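DegT/DnrJ/EryC1/StrS aminotransferase (Brucella abortus 2308, PDB 4QGR) probably acts as a pyridoxal-phosphate-dependent aminotransferase of the DegT/DnrJ/EryC1/StrS family. Local coordinates at residues Lys49-Tyr54 with Glu58-Cys63. Numbering follows the deposited sequence.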
# COMPACT_ATOMS: atom_id res chain seq x y z
N LYS A 49 -0.78 20.41 -1.64
CA LYS A 49 -0.80 21.79 -2.16
C LYS A 49 0.56 22.37 -2.42
O LYS A 49 0.81 22.94 -3.48
CB LYS A 49 -1.55 22.71 -1.21
CG LYS A 49 -3.01 22.49 -1.40
CD LYS A 49 -3.84 22.95 -0.23
CE LYS A 49 -5.21 22.28 -0.33
NZ LYS A 49 -6.09 22.71 0.78
N LYS A 50 1.45 22.20 -1.45
CA LYS A 50 2.79 22.75 -1.55
C LYS A 50 3.58 22.03 -2.64
O LYS A 50 4.24 22.70 -3.46
CB LYS A 50 3.51 22.71 -0.21
CG LYS A 50 2.91 23.72 0.76
CD LYS A 50 3.55 23.75 2.13
CE LYS A 50 3.03 24.99 2.89
NZ LYS A 50 2.89 24.69 4.35
N LEU A 51 3.44 20.71 -2.74
CA LEU A 51 4.11 19.97 -3.82
C LEU A 51 3.52 20.35 -5.19
O LEU A 51 4.25 20.56 -6.17
CB LEU A 51 4.01 18.46 -3.64
CG LEU A 51 4.82 17.61 -4.62
CD1 LEU A 51 6.30 17.96 -4.63
CD2 LEU A 51 4.61 16.13 -4.33
N GLY A 52 2.21 20.55 -5.23
CA GLY A 52 1.55 21.00 -6.48
C GLY A 52 2.14 22.32 -7.01
O GLY A 52 2.43 22.45 -8.19
N GLU A 53 2.34 23.30 -6.13
CA GLU A 53 2.91 24.58 -6.57
C GLU A 53 4.34 24.47 -7.00
O GLU A 53 4.74 25.09 -7.95
CB GLU A 53 2.77 25.64 -5.47
CG GLU A 53 1.29 25.90 -5.27
CD GLU A 53 0.94 27.31 -4.85
OE1 GLU A 53 1.76 28.25 -5.10
OE2 GLU A 53 -0.16 27.45 -4.30
N TYR A 54 5.09 23.61 -6.31
CA TYR A 54 6.48 23.34 -6.66
C TYR A 54 6.58 22.77 -8.08
O TYR A 54 7.45 23.16 -8.87
CB TYR A 54 7.12 22.35 -5.64
CG TYR A 54 8.56 22.07 -5.93
CD1 TYR A 54 9.55 23.07 -5.77
CD2 TYR A 54 8.98 20.83 -6.39
CE1 TYR A 54 10.88 22.81 -6.07
CE2 TYR A 54 10.30 20.57 -6.66
CZ TYR A 54 11.24 21.57 -6.53
OH TYR A 54 12.55 21.31 -6.82
N GLU A 58 -1.91 21.21 -11.11
CA GLU A 58 -3.11 21.67 -10.38
C GLU A 58 -3.54 20.69 -9.31
O GLU A 58 -4.11 21.11 -8.29
CB GLU A 58 -4.27 21.85 -11.34
CG GLU A 58 -4.03 22.92 -12.39
CD GLU A 58 -5.23 23.13 -13.30
OE1 GLU A 58 -6.39 23.12 -12.81
OE2 GLU A 58 -5.00 23.30 -14.52
N HIS A 59 -3.33 19.41 -9.54
CA HIS A 59 -3.80 18.37 -8.61
C HIS A 59 -2.68 17.45 -8.21
O HIS A 59 -2.04 16.85 -9.07
CB HIS A 59 -4.93 17.52 -9.23
CG HIS A 59 -6.09 18.36 -9.73
ND1 HIS A 59 -7.07 18.83 -8.89
CD2 HIS A 59 -6.37 18.84 -10.96
CE1 HIS A 59 -7.91 19.59 -9.58
NE2 HIS A 59 -7.52 19.60 -10.85
N VAL A 60 -2.50 17.28 -6.89
CA VAL A 60 -1.56 16.28 -6.35
C VAL A 60 -2.38 15.35 -5.49
O VAL A 60 -3.13 15.80 -4.59
CB VAL A 60 -0.47 16.91 -5.48
CG1 VAL A 60 0.39 15.79 -4.82
CG2 VAL A 60 0.36 17.90 -6.30
N ILE A 61 -2.27 14.06 -5.81
CA ILE A 61 -3.05 13.03 -5.11
C ILE A 61 -2.04 12.12 -4.40
O ILE A 61 -1.47 11.20 -5.00
CB ILE A 61 -3.91 12.23 -6.09
CG1 ILE A 61 -4.82 13.13 -6.93
CG2 ILE A 61 -4.74 11.20 -5.31
CD1 ILE A 61 -4.22 13.48 -8.27
N ALA A 62 -1.86 12.37 -3.11
CA ALA A 62 -0.90 11.56 -2.33
C ALA A 62 -1.43 10.14 -2.19
O ALA A 62 -2.64 9.94 -2.17
CB ALA A 62 -0.64 12.20 -0.96
N CYS A 63 -0.54 9.14 -2.13
CA CYS A 63 -0.95 7.74 -1.97
C CYS A 63 0.13 6.96 -1.24
O CYS A 63 1.10 7.56 -0.71
CB CYS A 63 -1.28 7.13 -3.34
SG CYS A 63 0.02 7.24 -4.60
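With its first torsion at 174°, V60 sets CG1 anti to its own backbone N and CG2 anti to its carbonyl carbon, a branching that directs CG2 onto the backbone of G52. L51, the helix residue just before, has CG anti to its backbone N (chi1 -173°), and a chi2 of 56° leaves CD2 facing V60 CG1. The pair is a worked example of close helix-to-strand approach at a glycine: with hydrogens alone on G52 CA, the valine methyl meets the main chain itself. V60 CG2 rests 3.3 Å from G52 CA and 3.4 Å from G52 N. The CA atoms of G52 and V60, 5.7 Å apart, mark the closest CA approach of the two segments. The second touch is looser: L51 CD2 and V60 CG1 lie 4.3 Å apart, a loose apolar contact between branches, while V60 CG2 is also 4.1 Å from L51 C. All three residues are buried, and F211 of the adjacent strand touches both L51 and V60, continuing the apolar layer. Just outside the segment 49-54, E48 OE2 accepts a hydrogen bond from A62 N, a second link between the same helix and strand. Helix 42-55 thus packs, after a short connection, against strand 59-63, which lies at the edge of the mixed central sheet within this chain and pairs antiparallel with 208-212, a helix-on-sheet layer belonging to the large domain of fold-type I pyridoxal phosphate enzymes.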